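Local coordinates for uncharacterized protein PF1083 (PDB 3NRN) that binds adenosine monophosphate and is probably an oxidoreductase of the flavin-containing amine oxidase family, although its reaction has not been established, at residues V76-K84 with G180-V191; E279-V287 with G296-D304. One frame throughout, in Å; residues are numbered along the deposited sequence.

Overall arrangement
Both contacts pair antiparallel strands, but in different sheets. Contact 1 joins the edge strand 78-80 to the central strand 182-184 of a small three-stranded sheet and is only partly buried, with a charged, solvated pair at one end. Contact 2 lies mostly buried in the larger mixed sheet, where a short hairpin, 286-288 with 296-298, is flanked by a loop whose successive backbone N-H groups are gathered by a carboxylate. The centres of contact 1 and contact 2 are about 11 Å apart, and the two touch directly. The amide ND2 of Asn284 meets the carbonyl O of Val79, and the carboxylate of Asp304 meets the backbone N of Gly186, so polar groups from the loops beside each sheet help tie the two contacts together.

Contact 1 of 2, residues V76-K84 with G180-V191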
loop_
_atom_site.group_PDB
_atom_site.type_symbol
_atom_site.label_atom_id
_atom_site.label_comp_id
_atom_site.label_asym_id
_atom_site.label_seq_id
_atom_site.Cartn_x
_atom_site.Cartn_y
_atom_site.Cartn_z
ATOM N N VAL A 76 -1.398 11.095 -14.275
ATOM C CA VAL A 76 -2.204 10.975 -13.071
ATOM C C VAL A 76 -1.987 12.169 -12.169
ATOM O O VAL A 76 -0.846 12.535 -11.880
ATOM C CB VAL A 76 -1.848 9.698 -12.294
ATOM C CG1 VAL A 76 -2.654 9.630 -11.005
ATOM C CG2 VAL A 76 -2.125 8.483 -13.157
ATOM N N GLU A 77 -3.080 12.777 -11.720
ATOM C CA GLU A 77 -2.968 13.938 -10.849
ATOM C C GLU A 77 -2.942 13.557 -9.388
ATOM O O GLU A 77 -3.948 13.111 -8.828
ATOM C CB GLU A 77 -4.110 14.925 -11.087
ATOM C CG GLU A 77 -4.113 16.066 -10.077
ATOM C CD GLU A 77 -4.938 17.251 -10.526
ATOM O OE1 GLU A 77 -6.115 17.052 -10.889
ATOM O OE2 GLU A 77 -4.406 18.382 -10.510
ATOM N N ILE A 78 -1.775 13.755 -8.783
ATOM C CA ILE A 78 -1.542 13.452 -7.379
ATOM C C ILE A 78 -1.188 14.758 -6.679
ATOM O O ILE A 78 -0.242 15.432 -7.075
ATOM C CB ILE A 78 -0.348 12.500 -7.220
ATOM C CG1 ILE A 78 -0.603 11.211 -7.999
ATOM C CG2 ILE A 78 -0.106 12.208 -5.740
ATOM C CD1 ILE A 78 0.630 10.334 -8.131
ATOM N N VAL A 79 -1.926 15.109 -5.630
ATOM C CA VAL A 79 -1.644 16.346 -4.908
ATOM C C VAL A 79 -1.306 16.087 -3.442
ATOM O O VAL A 79 -2.127 15.545 -2.697
ATOM C CB VAL A 79 -2.851 17.318 -4.968
ATOM C CG1 VAL A 79 -2.538 18.587 -4.178
ATOM C CG2 VAL A 79 -3.186 17.648 -6.421
ATOM N N ASN A 80 -0.101 16.478 -3.032
ATOM C CA ASN A 80 0.327 16.296 -1.651
ATOM C C ASN A 80 -0.618 16.974 -0.669
ATOM O O ASN A 80 -1.160 18.040 -0.951
ATOM C CB ASN A 80 1.737 16.854 -1.433
ATOM C CG ASN A 80 2.815 15.974 -2.034
ATOM O OD1 ASN A 80 2.615 14.772 -2.236
ATOM N ND2 ASN A 80 3.978 16.567 -2.304
ATOM N N SER A 81 -0.798 16.341 0.487
ATOM C CA SER A 81 -1.658 16.852 1.550
ATOM C C SER A 81 -1.142 18.194 2.080
ATOM O O SER A 81 0.047 18.303 2.383
ATOM C CB SER A 81 -1.695 15.846 2.704
ATOM O OG SER A 81 -2.203 14.595 2.285
ATOM N N ASN A 82 -2.033 19.188 2.194
ATOM C CA ASN A 82 -1.688 20.526 2.704
ATOM C C ASN A 82 -0.691 20.297 3.834
ATOM O O ASN A 82 0.513 20.230 3.580
ATOM C CB ASN A 82 -2.937 21.256 3.228
ATOM C CG ASN A 82 -3.980 21.499 2.153
ATOM O OD1 ASN A 82 -4.538 20.562 1.588
ATOM N ND2 ASN A 82 -4.252 22.770 1.871
ATOM N N PRO A 83 -1.147 20.234 5.104
ATOM C CA PRO A 83 -0.046 19.975 6.029
ATOM C C PRO A 83 0.165 18.475 5.821
ATOM O O PRO A 83 -0.802 17.749 5.568
ATOM C CB PRO A 83 -0.652 20.305 7.389
ATOM C CG PRO A 83 -2.044 19.908 7.228
ATOM C CD PRO A 83 -2.407 20.417 5.842
ATOM N N LYS A 84 1.409 18.014 5.883
ATOM C CA LYS A 84 1.699 16.599 5.682
ATOM C C LYS A 84 0.761 15.728 6.504
ATOM O O LYS A 84 0.335 14.662 6.055
ATOM C CB LYS A 84 3.158 16.301 6.042
ATOM C CG LYS A 84 4.149 16.669 4.938
ATOM C CD LYS A 84 5.572 16.747 5.472
ATOM C CE LYS A 84 6.582 16.547 4.361
ATOM N NZ LYS A 84 6.239 17.330 3.143
ATOM N N GLY A 180 5.085 13.771 3.035
ATOM C CA GLY A 180 3.780 13.226 3.363
ATOM C C GLY A 180 3.013 12.658 2.187
ATOM O O GLY A 180 3.519 12.640 1.067
ATOM N N PRO A 181 1.763 12.216 2.412
ATOM C CA PRO A 181 0.875 11.628 1.408
ATOM C C PRO A 181 0.256 12.600 0.422
ATOM O O PRO A 181 0.412 13.815 0.529
ATOM C CB PRO A 181 -0.186 10.951 2.262
ATOM C CG PRO A 181 -0.380 11.967 3.340
ATOM C CD PRO A 181 1.055 12.361 3.698
ATOM N N GLY A 182 -0.469 12.032 -0.536
ATOM C CA GLY A 182 -1.136 12.822 -1.548
ATOM C C GLY A 182 -2.350 12.073 -2.051
ATOM O O GLY A 182 -2.348 10.841 -2.101
ATOM N N LEU A 183 -3.389 12.823 -2.410
ATOM C CA LEU A 183 -4.629 12.257 -2.924
ATOM C C LEU A 183 -4.556 12.128 -4.442
ATOM O O LEU A 183 -3.812 12.853 -5.102
ATOM C CB LEU A 183 -5.811 13.150 -2.541
ATOM C CG LEU A 183 -6.138 13.299 -1.052
ATOM C CD1 LEU A 183 -7.351 14.215 -0.886
ATOM C CD2 LEU A 183 -6.430 11.937 -0.450
ATOM N N ILE A 184 -5.346 11.206 -4.985
ATOM C CA ILE A 184 -5.373 10.943 -6.414
ATOM C C ILE A 184 -6.696 11.365 -7.054
ATOM O O ILE A 184 -7.752 10.840 -6.706
ATOM C CB ILE A 184 -5.201 9.438 -6.695
ATOM C CG1 ILE A 184 -4.071 8.863 -5.836
ATOM C CG2 ILE A 184 -4.922 9.223 -8.170
ATOM C CD1 ILE A 184 -3.986 7.367 -5.894
ATOM N N ARG A 185 -6.650 12.296 -7.997
ATOM C CA ARG A 185 -7.885 12.708 -8.653
ATOM C C ARG A 185 -8.394 11.498 -9.419
ATOM O O ARG A 185 -7.623 10.822 -10.117
ATOM C CB ARG A 185 -7.638 13.877 -9.614
ATOM C CG ARG A 185 -8.880 14.317 -10.392
ATOM C CD ARG A 185 -8.652 15.664 -11.075
ATOM N NE ARG A 185 -8.565 16.749 -10.101
ATOM C CZ ARG A 185 -9.600 17.203 -9.398
ATOM N NH1 ARG A 185 -10.806 16.670 -9.569
ATOM N NH2 ARG A 185 -9.430 18.175 -8.513
ATOM N N GLY A 186 -9.684 11.212 -9.267
ATOM C CA GLY A 186 -10.269 10.069 -9.942
ATOM C C GLY A 186 -10.162 8.801 -9.116
ATOM O O GLY A 186 -10.661 7.752 -9.514
ATOM N N GLY A 187 -9.513 8.893 -7.959
ATOM C CA GLY A 187 -9.367 7.726 -7.105
ATOM C C GLY A 187 -8.302 6.769 -7.610
ATOM O O GLY A 187 -7.600 7.072 -8.576
ATOM N N CYS A 188 -8.183 5.613 -6.963
ATOM C CA CYS A 188 -7.195 4.613 -7.353
ATOM C C CYS A 188 -7.349 4.178 -8.811
ATOM O O CYS A 188 -6.360 3.914 -9.492
ATOM C CB CYS A 188 -7.298 3.373 -6.455
ATOM S SG CYS A 188 -6.899 3.642 -4.710
ATOM N N LYS A 189 -8.588 4.093 -9.285
ATOM C CA LYS A 189 -8.838 3.667 -10.660
ATOM C C LYS A 189 -8.113 4.511 -11.707
ATOM O O LYS A 189 -7.797 4.020 -12.800
ATOM C CB LYS A 189 -10.341 3.668 -10.955
ATOM C CG LYS A 189 -10.712 2.949 -12.262
ATOM C CD LYS A 189 -12.228 2.755 -12.390
ATOM C CE LYS A 189 -12.604 2.021 -13.679
ATOM N NZ LYS A 189 -12.115 2.748 -14.887
ATOM N N ALA A 190 -7.843 5.773 -11.380
ATOM C CA ALA A 190 -7.159 6.657 -12.322
ATOM C C ALA A 190 -5.808 6.055 -12.692
ATOM O O ALA A 190 -5.393 6.081 -13.846
ATOM C CB ALA A 190 -6.966 8.038 -11.710
ATOM N N VAL A 191 -5.132 5.496 -11.701
ATOM C CA VAL A 191 -3.836 4.885 -11.937
ATOM C C VAL A 191 -3.976 3.620 -12.783
ATOM O O VAL A 191 -3.212 3.388 -13.723
ATOM C CB VAL A 191 -3.174 4.539 -10.599
ATOM C CG1 VAL A 191 -1.937 3.685 -10.824
ATOM C CG2 VAL A 191 -2.816 5.825 -9.876
HETATM O O HOH W 1 -5.749 11.760 -12.063
HETATM O O HOH W 2 -6.563 19.414 -8.601
#
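Val79 and Leu183 form the hydrogen-bonded pair of two short antiparallel strands, 78-80 and 182-184, whose directions differ by 157°. Val79 N donates to Leu183 O at 3.0 Å, and Val79 O accepts from Leu183 N. The pairing continues past the strands on both sides: Ser81 N reaches Pro181 O at 2.8 Å, and Arg185 N reaches Glu77 O at 2.9 Å. Beyond that last bond, a water bridges Glu77 N and Arg185 O. Asn80 stands opposite Gly182, and the absence of a side chain lets their CA atoms come within 3.8 Å; a CB on Gly182 would press on Val79 O and on the side chains of Ile78 and Asn80. The amide of Asn80 is turned to the carboxylate of Asp62. Strand 182-184 is the middle member of a three-stranded antiparallel sheet completed by strand 56-57, and a type II turn from Ile184 to Gly187 leads from it into helix 188-200. Gly186 suits the third position of that turn, where its positive phi of 89° would jam a side chain against the preceding carbonyl. At this end Val76 CG1, set anti to the backbone N (chi1 177°), rests against both Ile184 CG2 at 3.7 Å and Val191 CG2 at 4.0 Å, so branched apolar residues link strand to helix. The side chains of Glu77 and Arg185 run alongside each other in the same direction, and OE1 comes to the guanidinium edge at NE in a salt bridge whose exact length is doubtful. A second water joins Arg185 NH2 to Glu77 OE2, the latter bond weak. At the far end Ser81 OG lies 3.4 Å from Pro181 CG while hydrogen-bonding Asn284 OD1, and the CD of the proline ring abuts Lys84 O.

Contact 2 of 2, residues E279-V287 with G296-D304; sequences EPRIGNTIV and GFNEPSALD
Glu299 holds CG anti to its backbone N (chi1 180°) and stays extended beyond it, which carries its carboxylate across to the backbone of Arg281, Ile282 and Gly283. Phe297 instead sets CG between its backbone N and carbonyl carbon (chi1 62°), and its ring lies against Val287. OE2 of Glu299 accepts from Ile282 N at 3.1 Å and from Gly283 N at 2.8 Å, both donors approaching from the same face, above the carboxylate plane. OE1 takes Arg281 N as well, although its position is less certain. Glutamate suits this buried place because two N-H groups grip OE2 and a third, less surely, meets OE1, which is likely to offset part of its charge. With an alanine here, those N-H groups would probably lose their common acceptor and the 281-283 backbone would be freer to shift. The side chains of Ile282 and Glu299 run antiparallel alongside each other, with CG1 of Ile282 at 3.3 Å from Glu299 CB, and Ile282 CD1 reaches Phe297 CE1 at 3.7 Å. Val287 CB sits over one face of that ring, 3.8 Å from the centroid, in a CH-pi contact. A water donates to Gly283 O and Thr285 O and accepts from Glu299 N, linking the two segments beyond the paired strand residues. Val287 N bonds Phe297 O at 2.8 Å and Phe297 N bonds Val287 O; Gly296 fits beside them because a CB would strike Val287 O. This is a beta hairpin, 286-288 with 296-298, built into a mixed sheet between strands 86-89 and 312-320.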
loop_
_atom_site.group_PDB
_atom_site.type_symbol
_atom_site.label_atom_id
_atom_site.label_comp_id
_atom_site.label_asym_id
_atom_site.label_seq_id
_atom_site.Cartn_x
_atom_site.Cartn_y
_atom_site.Cartn_z
ATOM N N GLU A 279 -19.774 20.397 3.786
ATOM C CA GLU A 279 -18.483 20.726 3.193
ATOM C C GLU A 279 -17.342 19.915 3.799
ATOM O O GLU A 279 -17.469 19.371 4.896
ATOM C CB GLU A 279 -18.200 22.219 3.389
ATOM C CG GLU A 279 -19.200 23.138 2.708
ATOM C CD GLU A 279 -19.145 23.038 1.196
ATOM O OE1 GLU A 279 -18.092 23.378 0.615
ATOM O OE2 GLU A 279 -20.155 22.619 0.589
ATOM N N PRO A 280 -16.202 19.832 3.090
ATOM C CA PRO A 280 -15.052 19.077 3.592
ATOM C C PRO A 280 -14.716 19.506 5.013
ATOM O O PRO A 280 -14.661 20.699 5.310
ATOM C CB PRO A 280 -13.949 19.421 2.593
ATOM C CG PRO A 280 -14.351 20.778 2.088
ATOM C CD PRO A 280 -15.831 20.605 1.893
ATOM N N ARG A 281 -14.489 18.528 5.883
ATOM C CA ARG A 281 -14.192 18.798 7.282
ATOM C C ARG A 281 -12.706 18.843 7.618
ATOM O O ARG A 281 -12.317 19.420 8.632
ATOM C CB ARG A 281 -14.877 17.751 8.171
ATOM C CG ARG A 281 -16.388 17.648 7.992
ATOM C CD ARG A 281 -17.078 18.978 8.269
ATOM N NE ARG A 281 -18.523 18.912 8.050
ATOM C CZ ARG A 281 -19.391 18.359 8.893
ATOM N NH1 ARG A 281 -18.970 17.817 10.029
ATOM N NH2 ARG A 281 -20.684 18.343 8.595
ATOM N N ILE A 282 -11.868 18.235 6.787
ATOM C CA ILE A 282 -10.441 18.244 7.079
ATOM C C ILE A 282 -9.574 18.655 5.893
ATOM O O ILE A 282 -8.429 19.070 6.068
ATOM C CB ILE A 282 -9.981 16.861 7.613
ATOM C CG1 ILE A 282 -10.189 15.785 6.550
ATOM C CG2 ILE A 282 -10.785 16.489 8.862
ATOM C CD1 ILE A 282 -9.697 14.412 6.973
ATOM N N GLY A 283 -10.123 18.550 4.688
ATOM C CA GLY A 283 -9.364 18.920 3.506
ATOM C C GLY A 283 -8.336 17.871 3.117
ATOM O O GLY A 283 -8.356 16.754 3.636
ATOM N N ASN A 284 -7.434 18.231 2.206
ATOM C CA ASN A 284 -6.395 17.312 1.744
ATOM C C ASN A 284 -5.306 17.110 2.790
ATOM O O ASN A 284 -4.281 17.795 2.776
ATOM C CB ASN A 284 -5.760 17.831 0.449
ATOM C CG ASN A 284 -4.746 16.861 -0.132
ATOM O OD1 ASN A 284 -4.530 15.775 0.407
ATOM N ND2 ASN A 284 -4.119 17.250 -1.239
ATOM N N THR A 285 -5.534 16.159 3.691
ATOM C CA THR A 285 -4.580 15.838 4.749
ATOM C C THR A 285 -5.030 14.530 5.395
ATOM O O THR A 285 -6.082 13.990 5.050
ATOM C CB THR A 285 -4.561 16.941 5.843
ATOM O OG1 THR A 285 -4.491 18.229 5.227
ATOM C CG2 THR A 285 -3.349 16.785 6.748
ATOM N N ILE A 286 -4.227 14.010 6.314
ATOM C CA ILE A 286 -4.595 12.797 7.030
ATOM C C ILE A 286 -4.597 13.161 8.507
ATOM O O ILE A 286 -3.841 14.031 8.935
ATOM C CB ILE A 286 -3.590 11.652 6.807
ATOM C CG1 ILE A 286 -2.176 12.125 7.140
ATOM C CG2 ILE A 286 -3.686 11.150 5.382
ATOM C CD1 ILE A 286 -1.122 11.049 6.985
ATOM N N VAL A 287 -5.449 12.505 9.282
ATOM C CA VAL A 287 -5.515 12.782 10.709
ATOM C C VAL A 287 -5.235 11.532 11.526
ATOM O O VAL A 287 -5.977 10.555 11.449
ATOM C CB VAL A 287 -6.905 13.324 11.119
ATOM C CG1 VAL A 287 -6.929 13.609 12.623
ATOM C CG2 VAL A 287 -7.227 14.583 10.330
ATOM N N GLY A 296 -6.341 6.306 12.098
ATOM C CA GLY A 296 -6.337 7.589 11.425
ATOM C C GLY A 296 -7.385 7.624 10.335
ATOM O O GLY A 296 -8.015 6.607 10.037
ATOM N N PHE A 297 -7.587 8.792 9.739
ATOM C CA PHE A 297 -8.565 8.912 8.670
ATOM C C PHE A 297 -8.201 10.037 7.716
ATOM O O PHE A 297 -7.398 10.907 8.048
ATOM C CB PHE A 297 -9.972 9.127 9.252
ATOM C CG PHE A 297 -10.127 10.396 10.056
ATOM C CD1 PHE A 297 -10.368 11.616 9.428
ATOM C CD2 PHE A 297 -10.043 10.365 11.448
ATOM C CE1 PHE A 297 -10.528 12.785 10.169
ATOM C CE2 PHE A 297 -10.200 11.529 12.201
ATOM C CZ PHE A 297 -10.444 12.744 11.557
ATOM N N ASN A 298 -8.781 9.992 6.520
ATOM C CA ASN A 298 -8.539 11.010 5.510
ATOM C C ASN A 298 -9.873 11.424 4.894
ATOM O O ASN A 298 -10.928 10.915 5.283
ATOM C CB ASN A 298 -7.576 10.478 4.431
ATOM C CG ASN A 298 -8.262 9.581 3.400
ATOM O OD1 ASN A 298 -9.260 8.928 3.687
ATOM N ND2 ASN A 298 -7.706 9.542 2.192
ATOM N N GLU A 299 -9.817 12.347 3.940
ATOM C CA GLU A 299 -11.011 12.850 3.263
ATOM C C GLU A 299 -10.685 12.971 1.772
ATOM O O GLU A 299 -10.442 14.064 1.260
ATOM C CB GLU A 299 -11.380 14.212 3.858
ATOM C CG GLU A 299 -12.599 14.882 3.260
ATOM C CD GLU A 299 -13.025 16.099 4.066
ATOM O OE1 GLU A 299 -13.959 15.982 4.887
ATOM O OE2 GLU A 299 -12.412 17.169 3.890
ATOM N N PRO A 300 -10.698 11.838 1.054
ATOM C CA PRO A 300 -10.396 11.771 -0.382
ATOM C C PRO A 300 -11.127 12.753 -1.296
ATOM O O PRO A 300 -10.562 13.203 -2.293
ATOM C CB PRO A 300 -10.678 10.304 -0.728
ATOM C CG PRO A 300 -11.734 9.918 0.252
ATOM C CD PRO A 300 -11.261 10.562 1.532
ATOM N N SER A 301 -12.367 13.093 -0.957
ATOM C CA SER A 301 -13.145 14.025 -1.771
ATOM C C SER A 301 -12.656 15.465 -1.611
ATOM O O SER A 301 -13.138 16.371 -2.287
ATOM C CB SER A 301 -14.625 13.948 -1.390
ATOM O OG SER A 301 -14.815 14.353 -0.047
ATOM N N ALA A 302 -11.700 15.670 -0.713
ATOM C CA ALA A 302 -11.148 16.998 -0.484
ATOM C C ALA A 302 -10.377 17.461 -1.715
ATOM O O ALA A 302 -10.021 18.633 -1.821
ATOM C CB ALA A 302 -10.235 16.987 0.733
ATOM N N LEU A 303 -10.108 16.532 -2.632
ATOM C CA LEU A 303 -9.399 16.850 -3.873
ATOM C C LEU A 303 -10.357 16.658 -5.039
ATOM O O LEU A 303 -10.580 17.569 -5.835
ATOM C CB LEU A 303 -8.169 15.946 -4.069
ATOM C CG LEU A 303 -7.498 16.027 -5.455
ATOM C CD1 LEU A 303 -7.007 17.443 -5.711
ATOM C CD2 LEU A 303 -6.333 15.050 -5.546
ATOM N N ASP A 304 -10.918 15.460 -5.139
ATOM C CA ASP A 304 -11.859 15.154 -6.202
ATOM C C ASP A 304 -13.250 15.036 -5.590
ATOM O O ASP A 304 -13.567 14.037 -4.947
ATOM C CB ASP A 304 -11.474 13.842 -6.882
ATOM C CG ASP A 304 -12.355 13.524 -8.069
ATOM O OD1 ASP A 304 -13.431 14.154 -8.204
ATOM O OD2 ASP A 304 -11.976 12.637 -8.864
HETATM O O HOH W 3 -7.749 13.882 3.036
#